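PDB 4AKX: SPCU from Pseudomonas aeruginosa, which acts as the type III secretion chaperone of the phospholipase toxin ExoU, which it binds in a complex that probably keeps the toxin ready for export. Local coordinates for residues L41-L46 with R83-A88; L71-L76 with N101-R106. All coordinates share one frame; numbering follows the deposited sequence.

Overall arrangement
Interaction 1 joins strands 39-48 and 83-91 near the centre of the antiparallel sheet, while interaction 2, about 10 Å away between centres, sets the segment leading into strand 75-78 against helix 97-118. The first is a buried contact built on backbone hydrogen bonds, with a salt bridge at one end; the second is smaller and partly buried, and rests on van der Waals packing and an arginine laid over a carbonyl. They meet directly: L86 packs on V74, A88 on L103, and W87 and K75 share a backbone hydrogen bond. Strand pairing builds the sheet and interaction 2 fastens the helix layer to it, consistent with the alpha-beta fold of type III secretion chaperones.

Interaction 1 (L41-L46 with R83-A88); sequences LFVVEL and RLVLWA
Backbone hydrogen bonds make 41-46 and 83-88 a regular antiparallel pair. V44 and L86 form a hydrogen-bonded pair with both bonds nearly straight: V44 N reaches L86 O at 2.7 Å, close to the C=O axis, and L86 N returns to V44 O. A88 N bonds well to F42 O, whereas the reverse bond from F42 N is weak, and L46 N to L84 O extends the ladder.

Apolar contacts fall on both faces. On the V43/V85 face, each valine has CG1 anti to its backbone N, and the two CG1 methyls meet at 3.3 Å; V43 CG2 lies against W87 CB. The first torsion of W87 (65°) places CG in the crowded position between N and the carbonyl carbon, and L41 CD2 approaches W87 CE3 obliquely at 3.6 Å. On the other face L46 CD1 touches L86 CD1 at 3.7 Å.

The charged pair is E45 and R83. E45 CG, anti to its backbone N, rests on R83 CD; the bend at chi2 (-104°) then turns the carboxylate toward the guanidinium. E45 OE2 forms a salt bridge to R83 NH1 at 3.2 Å, a weak hydrogen bond with the group planes 65° apart. R83 NH2 pairs with E609 of the ExoU chain.

W87 NE1 donates to N65 O of the second subunit. Helix 97-118 covers the F42, V44 and A88 face; strands 31-35 and 75-78 flank the pair.

Interaction 2 (L71-L76 with N101-R106); sequences LAPVKL and NRLHDR
The turn that delivers the chain into strand 75-78 packs here on helix 97-118, part of the helix-on-sheet layer of this chaperone fold. A backbone bond from V74 N to L71 O closes the turn, and the peptide before P73 is cis.

R106 makes the largest contribution to the contact. Its CG stands anti to the carbonyl carbon (chi1 -83°), and after a bend at chi2 (145°) the chain runs out extended alongside the turn. The guanidinium ends with A72 O over one face, 3.0 Å above its plane and offset toward the rim. Although A72 O lies 3.1 Å from R106 NH1, the angle is too poor for a hydrogen bond, so the carbonyl probably acts on the cation mainly through electrostatic attraction. On the opposite face R102 CD sits near the rim. P73 CD adds an oblique contact to R106 NH1 at 3.7 Å.

Apolar contacts complete the interface. V74 CG2, beside its own backbone N, rests on R106 CB at 3.9 Å. P73 CG meets L103 CD2 at 4.0 Å, the two side chains crossing at about a right angle, and L71 CD2 comes to 3.6 Å from R106 O.

Just beyond the turn, K75 NZ folds back to donate to P73 O and the same side chain makes a cation-pi contact with W87. Around the pair, V74 also reaches L107 of the helix and L103 packs on A90, so that the turn, helix 97-118 and strand 83-91 converge.

Interaction 1 (L41-L46 with R83-A88)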
ATOM      1  N   LEU A  41     -14.566   7.935 -13.102  1.00 62.60           N
ATOM      2  CA  LEU A  41     -13.496   7.341 -12.356  1.00 56.62           C
ATOM      3  C   LEU A  41     -12.817   6.311 -13.245  1.00 55.71           C
ATOM      4  O   LEU A  41     -13.440   5.286 -13.557  1.00 54.28           O
ATOM      5  CB  LEU A  41     -14.104   6.618 -11.167  1.00 59.42           C
ATOM      6  CG  LEU A  41     -13.344   6.381  -9.861  1.00 59.51           C
ATOM      7  CD1 LEU A  41     -14.074   5.359  -9.007  1.00 59.42           C
ATOM      8  CD2 LEU A  41     -11.954   5.904 -10.123  1.00 56.20           C
ATOM      9  N   PHE A  42     -11.564   6.561 -13.669  1.00 53.84           N
ATOM     10  CA  PHE A  42     -10.837   5.540 -14.456  1.00 54.62           C
ATOM     11  C   PHE A  42     -10.083   4.658 -13.504  1.00 54.27           C
ATOM     12  O   PHE A  42      -9.542   5.151 -12.518  1.00 54.19           O
ATOM     13  CB  PHE A  42      -9.857   6.119 -15.496  1.00 53.66           C
ATOM     14  CG  PHE A  42     -10.473   7.122 -16.443  1.00 58.52           C
ATOM     15  CD1 PHE A  42     -11.847   7.185 -16.635  1.00 57.68           C
ATOM     16  CD2 PHE A  42      -9.663   8.000 -17.156  1.00 59.73           C
ATOM     17  CE1 PHE A  42     -12.401   8.126 -17.472  1.00 58.11           C
ATOM     18  CE2 PHE A  42     -10.222   8.933 -18.003  1.00 61.06           C
ATOM     19  CZ  PHE A  42     -11.592   8.994 -18.152  1.00 60.26           C
ATOM     20  N   VAL A  43     -10.002   3.372 -13.841  1.00 50.58           N
ATOM     21  CA  VAL A  43      -9.466   2.347 -12.961  1.00 50.20           C
ATOM     22  C   VAL A  43      -8.815   1.257 -13.804  1.00 53.13           C
ATOM     23  O   VAL A  43      -9.329   0.870 -14.849  1.00 59.76           O
ATOM     24  CB  VAL A  43     -10.599   1.636 -12.190  1.00 51.56           C
ATOM     25  CG1 VAL A  43     -10.064   0.442 -11.429  1.00 48.00           C
ATOM     26  CG2 VAL A  43     -11.318   2.587 -11.260  1.00 50.02           C
ATOM     27  N   VAL A  44      -7.714   0.717 -13.321  1.00 53.76           N
ATOM     28  CA  VAL A  44      -7.069  -0.397 -13.981  1.00 53.00           C
ATOM     29  C   VAL A  44      -6.780  -1.486 -12.937  1.00 55.03           C
ATOM     30  O   VAL A  44      -6.445  -1.205 -11.787  1.00 58.59           O
ATOM     31  CB  VAL A  44      -5.823   0.076 -14.745  1.00 51.78           C
ATOM     32  CG1 VAL A  44      -4.873  -1.068 -15.033  1.00 54.29           C
ATOM     33  CG2 VAL A  44      -6.263   0.713 -16.038  1.00 55.74           C
ATOM     34  N   GLU A  45      -6.993  -2.723 -13.330  1.00 57.08           N
ATOM     35  CA  GLU A  45      -7.000  -3.819 -12.414  1.00 61.67           C
ATOM     36  C   GLU A  45      -5.635  -4.492 -12.517  1.00 66.31           C
ATOM     37  O   GLU A  45      -5.083  -4.620 -13.604  1.00 75.44           O
ATOM     38  CB  GLU A  45      -8.130  -4.774 -12.805  1.00 66.59           C
ATOM     39  CG  GLU A  45      -8.222  -6.044 -11.969  1.00 83.07           C
ATOM     40  CD  GLU A  45      -7.690  -7.307 -12.664  1.00 93.15           C
ATOM     41  OE1 GLU A  45      -7.574  -7.339 -13.910  1.00107.19           O
ATOM     42  OE2 GLU A  45      -7.407  -8.294 -11.954  1.00 94.70           O
ATOM     43  N   LEU A  46      -5.086  -4.908 -11.386  1.00 64.94           N
ATOM     44  CA  LEU A  46      -3.818  -5.594 -11.379  1.00 62.47           C
ATOM     45  C   LEU A  46      -3.860  -7.000 -10.775  1.00 69.87           C
ATOM     46  O   LEU A  46      -2.816  -7.581 -10.522  1.00 79.29           O
ATOM     47  CB  LEU A  46      -2.786  -4.744 -10.656  1.00 60.84           C
ATOM     48  CG  LEU A  46      -2.180  -3.578 -11.457  1.00 63.63           C
ATOM     49  CD1 LEU A  46      -1.438  -2.599 -10.555  1.00 59.41           C
ATOM     50  CD2 LEU A  46      -1.245  -4.094 -12.550  1.00 65.79           C
ATOM     51  N   ARG A  83      -8.659  -6.601  -4.404  1.00 70.74           N
ATOM     52  CA  ARG A  83      -8.141  -6.505  -5.758  1.00 63.29           C
ATOM     53  C   ARG A  83      -7.373  -5.237  -5.889  1.00 60.75           C
ATOM     54  O   ARG A  83      -7.885  -4.157  -5.560  1.00 57.75           O
ATOM     55  CB  ARG A  83      -9.269  -6.506  -6.767  1.00 64.02           C
ATOM     56  CG  ARG A  83      -8.789  -6.719  -8.201  1.00 69.74           C
ATOM     57  CD  ARG A  83      -9.955  -6.767  -9.192  1.00 63.92           C
ATOM     58  NE  ARG A  83     -10.828  -7.879  -8.911  1.00 65.29           N
ATOM     59  CZ  ARG A  83     -10.486  -9.130  -9.139  1.00 72.51           C
ATOM     60  NH1 ARG A  83      -9.294  -9.394  -9.650  1.00 74.41           N
ATOM     61  NH2 ARG A  83     -11.324 -10.114  -8.855  1.00 79.39           N
ATOM     62  N   LEU A  84      -6.130  -5.377  -6.358  1.00 66.61           N
ATOM     63  CA  LEU A  84      -5.167  -4.266  -6.435  1.00 61.44           C
ATOM     64  C   LEU A  84      -5.406  -3.414  -7.671  1.00 60.24           C
ATOM     65  O   LEU A  84      -5.478  -3.921  -8.788  1.00 67.21           O
ATOM     66  CB  LEU A  84      -3.746  -4.795  -6.435  1.00 60.84           C
ATOM     67  CG  LEU A  84      -2.835  -3.878  -5.636  1.00 64.21           C
ATOM     68  CD1 LEU A  84      -1.504  -4.573  -5.491  1.00 71.45           C
ATOM     69  CD2 LEU A  84      -2.645  -2.562  -6.353  1.00 71.45           C
ATOM     70  N   VAL A  85      -5.554  -2.118  -7.460  1.00 52.99           N
ATOM     71  CA  VAL A  85      -6.191  -1.260  -8.434  1.00 50.61           C
ATOM     72  C   VAL A  85      -5.410   0.038  -8.563  1.00 52.35           C
ATOM     73  O   VAL A  85      -4.883   0.560  -7.571  1.00 60.57           O
ATOM     74  CB  VAL A  85      -7.634  -0.940  -8.004  1.00 50.19           C
ATOM     75  CG1 VAL A  85      -8.161   0.250  -8.771  1.00 55.08           C
ATOM     76  CG2 VAL A  85      -8.533  -2.136  -8.206  1.00 49.15           C
ATOM     77  N   LEU A  86      -5.283   0.530  -9.786  1.00 47.28           N
ATOM     78  CA  LEU A  86      -4.746   1.828  -9.993  1.00 46.09           C
ATOM     79  C   LEU A  86      -5.921   2.602 -10.432  1.00 47.53           C
ATOM     80  O   LEU A  86      -6.699   2.107 -11.216  1.00 56.84           O
ATOM     81  CB  LEU A  86      -3.754   1.795 -11.117  1.00 48.99           C
ATOM     82  CG  LEU A  86      -2.397   1.230 -10.770  1.00 54.12           C
ATOM     83  CD1 LEU A  86      -1.648   0.802 -12.030  1.00 56.30           C
ATOM     84  CD2 LEU A  86      -1.597   2.270 -10.027  1.00 53.92           C
ATOM     85  N   TRP A  87      -6.083   3.817  -9.942  1.00 45.73           N
ATOM     86  CA  TRP A  87      -7.215   4.613 -10.387  1.00 49.97           C
ATOM     87  C   TRP A  87      -6.901   6.046 -10.406  1.00 51.29           C
ATOM     88  O   TRP A  87      -5.947   6.468  -9.767  1.00 57.17           O
ATOM     89  CB  TRP A  87      -8.435   4.384  -9.510  1.00 49.56           C
ATOM     90  CG  TRP A  87      -8.269   4.835  -8.081  1.00 48.42           C
ATOM     91  CD1 TRP A  87      -7.681   4.121  -7.036  1.00 50.54           C
ATOM     92  CD2 TRP A  87      -8.720   6.066  -7.477  1.00 48.12           C
ATOM     93  NE1 TRP A  87      -7.743   4.824  -5.856  1.00 48.05           N
ATOM     94  CE2 TRP A  87      -8.355   5.987  -6.045  1.00 49.47           C
ATOM     95  CE3 TRP A  87      -9.361   7.191  -7.938  1.00 54.35           C
ATOM     96  CZ2 TRP A  87      -8.627   7.005  -5.157  1.00 50.80           C
ATOM     97  CZ3 TRP A  87      -9.639   8.237  -7.014  1.00 55.58           C
ATOM     98  CH2 TRP A  87      -9.270   8.141  -5.665  1.00 51.97           C
ATOM     99  N   ALA A  88      -7.685   6.801 -11.174  1.00 51.77           N
ATOM    100  CA  ALA A  88      -7.638   8.264 -11.158  1.00 53.34           C
ATOM    101  C   ALA A  88      -9.034   8.734 -11.299  1.00 55.44           C
ATOM    102  O   ALA A  88      -9.918   7.949 -11.604  1.00 60.09           O
ATOM    103  CB  ALA A  88      -6.796   8.806 -12.309  1.00 51.04           C
TER

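Interaction 2 (L71-L76 with N101-R106)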
ATOM      1  N   LEU A  71       3.817   9.040 -11.354  1.00 70.42           N
ATOM      2  CA  LEU A  71       2.489   8.631 -11.853  1.00 64.96           C
ATOM      3  C   LEU A  71       1.358   9.521 -11.411  1.00 66.01           C
ATOM      4  O   LEU A  71       0.193   9.221 -11.689  1.00 58.96           O
ATOM      5  CB  LEU A  71       2.156   7.194 -11.474  1.00 58.44           C
ATOM      6  CG  LEU A  71       3.064   6.125 -12.068  1.00 61.66           C
ATOM      7  CD1 LEU A  71       2.677   4.749 -11.571  1.00 58.06           C
ATOM      8  CD2 LEU A  71       3.078   6.159 -13.585  1.00 60.64           C
ATOM      9  N   ALA A  72       1.675  10.599 -10.697  1.00 68.02           N
ATOM     10  CA  ALA A  72       0.605  11.412 -10.135  1.00 68.16           C
ATOM     11  C   ALA A  72      -0.308  11.955 -11.254  1.00 66.93           C
ATOM     12  O   ALA A  72       0.170  12.257 -12.347  1.00 71.15           O
ATOM     13  CB  ALA A  72       1.175  12.527  -9.289  1.00 72.21           C
ATOM     14  N   PRO A  73      -1.622  12.069 -10.992  1.00 62.52           N
ATOM     15  CA  PRO A  73      -2.294  11.776  -9.728  1.00 59.15           C
ATOM     16  C   PRO A  73      -2.844  10.363  -9.550  1.00 60.04           C
ATOM     17  O   PRO A  73      -3.608  10.142  -8.612  1.00 62.37           O
ATOM     18  CB  PRO A  73      -3.458  12.746  -9.732  1.00 59.56           C
ATOM     19  CG  PRO A  73      -3.781  12.914 -11.172  1.00 65.00           C
ATOM     20  CD  PRO A  73      -2.456  12.916 -11.867  1.00 65.08           C
ATOM     21  N   VAL A  74      -2.455   9.413 -10.401  1.00 58.98           N
ATOM     22  CA  VAL A  74      -2.953   8.027 -10.283  1.00 54.78           C
ATOM     23  C   VAL A  74      -2.633   7.456  -8.912  1.00 60.41           C
ATOM     24  O   VAL A  74      -1.502   7.609  -8.427  1.00 64.41           O
ATOM     25  CB  VAL A  74      -2.248   7.104 -11.278  1.00 53.47           C
ATOM     26  CG1 VAL A  74      -2.289   5.665 -10.782  1.00 48.03           C
ATOM     27  CG2 VAL A  74      -2.833   7.256 -12.687  1.00 53.44           C
ATOM     28  N   LYS A  75      -3.598   6.755  -8.310  1.00 60.71           N
ATOM     29  CA  LYS A  75      -3.385   6.121  -7.004  1.00 55.56           C
ATOM     30  C   LYS A  75      -3.466   4.619  -7.032  1.00 53.98           C
ATOM     31  O   LYS A  75      -4.117   4.037  -7.897  1.00 59.99           O
ATOM     32  CB  LYS A  75      -4.330   6.676  -5.983  1.00 58.11           C
ATOM     33  CG  LYS A  75      -3.975   8.114  -5.645  1.00 82.07           C
ATOM     34  CD  LYS A  75      -5.199   8.852  -5.118  1.00102.44           C
ATOM     35  CE  LYS A  75      -5.462  10.150  -5.883  1.00100.02           C
ATOM     36  NZ  LYS A  75      -6.299   9.885  -7.090  1.00 87.20           N
ATOM     37  N   LEU A  76      -2.776   3.992  -6.093  1.00 49.14           N
ATOM     38  CA  LEU A  76      -2.800   2.569  -5.962  1.00 49.90           C
ATOM     39  C   LEU A  76      -3.580   2.219  -4.707  1.00 52.94           C
ATOM     40  O   LEU A  76      -3.356   2.844  -3.657  1.00 54.54           O
ATOM     41  CB  LEU A  76      -1.382   2.065  -5.838  1.00 56.84           C
ATOM     42  CG  LEU A  76      -1.212   0.586  -6.108  1.00 55.25           C
ATOM     43  CD1 LEU A  76       0.219   0.298  -6.497  1.00 55.77           C
ATOM     44  CD2 LEU A  76      -1.544  -0.115  -4.827  1.00 60.16           C
ATOM     45  N   ASN A 101      -6.202  11.856 -21.779  1.00 74.49           N
ATOM     46  CA  ASN A 101      -5.136  11.106 -22.400  1.00 75.06           C
ATOM     47  C   ASN A 101      -3.932  10.867 -21.513  1.00 75.40           C
ATOM     48  O   ASN A 101      -3.346   9.782 -21.557  1.00 78.14           O
ATOM     49  CB  ASN A 101      -4.738  11.739 -23.705  1.00 76.13           C
ATOM     50  CG  ASN A 101      -5.657  11.352 -24.789  1.00 76.78           C
ATOM     51  OD1 ASN A 101      -6.242  10.277 -24.739  1.00 79.30           O
ATOM     52  ND2 ASN A 101      -5.867  12.232 -25.734  1.00 83.81           N
ATOM     53  N   ARG A 102      -3.585  11.860 -20.692  1.00 75.13           N
ATOM     54  CA  ARG A 102      -2.554  11.679 -19.671  1.00 80.39           C
ATOM     55  C   ARG A 102      -2.915  10.632 -18.614  1.00 75.01           C
ATOM     56  O   ARG A 102      -2.204   9.635 -18.461  1.00 73.29           O
ATOM     57  CB  ARG A 102      -2.184  13.007 -19.013  1.00 91.86           C
ATOM     58  CG  ARG A 102      -1.062  13.736 -19.738  1.00107.27           C
ATOM     59  CD  ARG A 102      -0.478  14.867 -18.898  1.00112.55           C
ATOM     60  NE  ARG A 102      -1.251  16.110 -19.021  1.00116.27           N
ATOM     61  CZ  ARG A 102      -1.332  16.853 -20.130  1.00123.63           C
ATOM     62  NH1 ARG A 102      -0.704  16.486 -21.248  1.00120.44           N
ATOM     63  NH2 ARG A 102      -2.060  17.965 -20.126  1.00139.71           N
ATOM     64  N   LEU A 103      -4.014  10.844 -17.893  1.00 70.96           N
ATOM     65  CA  LEU A 103      -4.471   9.847 -16.934  1.00 66.13           C
ATOM     66  C   LEU A 103      -4.300   8.464 -17.533  1.00 62.75           C
ATOM     67  O   LEU A 103      -3.603   7.621 -16.984  1.00 64.85           O
ATOM     68  CB  LEU A 103      -5.937  10.066 -16.540  1.00 70.75           C
ATOM     69  CG  LEU A 103      -6.280  11.307 -15.713  1.00 77.89           C
ATOM     70  CD1 LEU A 103      -7.776  11.451 -15.520  1.00 73.48           C
ATOM     71  CD2 LEU A 103      -5.562  11.291 -14.367  1.00 82.98           C
ATOM     72  N   HIS A 104      -4.881   8.246 -18.698  1.00 60.73           N
ATOM     73  CA  HIS A 104      -4.867   6.931 -19.277  1.00 59.45           C
ATOM     74  C   HIS A 104      -3.463   6.392 -19.352  1.00 67.43           C
ATOM     75  O   HIS A 104      -3.200   5.271 -18.884  1.00 64.07           O
ATOM     76  CB  HIS A 104      -5.518   6.949 -20.637  1.00 59.97           C
ATOM     77  CG  HIS A 104      -5.887   5.592 -21.143  1.00 60.23           C
ATOM     78  ND1 HIS A 104      -6.628   5.415 -22.248  1.00 61.57           N
ATOM     79  CD2 HIS A 104      -5.588   4.315 -20.658  1.00 60.68           C
ATOM     80  CE1 HIS A 104      -6.805   4.091 -22.462  1.00 63.55           C
ATOM     81  NE2 HIS A 104      -6.175   3.421 -21.484  1.00 62.57           N
ATOM     82  N   ASP A 105      -2.531   7.192 -19.895  1.00 72.27           N
ATOM     83  CA  ASP A 105      -1.141   6.735 -20.073  1.00 82.49           C
ATOM     84  C   ASP A 105      -0.418   6.417 -18.776  1.00 79.14           C
ATOM     85  O   ASP A 105       0.458   5.539 -18.733  1.00 74.14           O
ATOM     86  CB  ASP A 105      -0.321   7.746 -20.858  1.00 97.78           C
ATOM     87  CG  ASP A 105      -0.274   7.423 -22.335  1.00118.48           C
ATOM     88  OD1 ASP A 105      -0.976   6.472 -22.768  1.00116.24           O
ATOM     89  OD2 ASP A 105       0.456   8.128 -23.066  1.00128.49           O
ATOM     90  N   ARG A 106      -0.758   7.162 -17.733  1.00 74.25           N
ATOM     91  CA  ARG A 106      -0.111   6.988 -16.462  1.00 72.56           C
ATOM     92  C   ARG A 106      -0.611   5.711 -15.849  1.00 71.81           C
ATOM     93  O   ARG A 106       0.171   4.954 -15.267  1.00 71.20           O
ATOM     94  CB  ARG A 106      -0.375   8.179 -15.560  1.00 75.50           C
ATOM     95  CG  ARG A 106       0.565   9.342 -15.840  1.00 88.40           C
ATOM     96  CD  ARG A 106      -0.133  10.668 -15.661  1.00 98.49           C
ATOM     97  NE  ARG A 106       0.793  11.790 -15.810  1.00115.40           N
ATOM     98  CZ  ARG A 106       0.485  13.053 -15.516  1.00120.42           C
ATOM     99  NH1 ARG A 106      -0.726  13.359 -15.054  1.00124.81           N
ATOM    100  NH2 ARG A 106       1.390  14.011 -15.670  1.00121.05           N
TER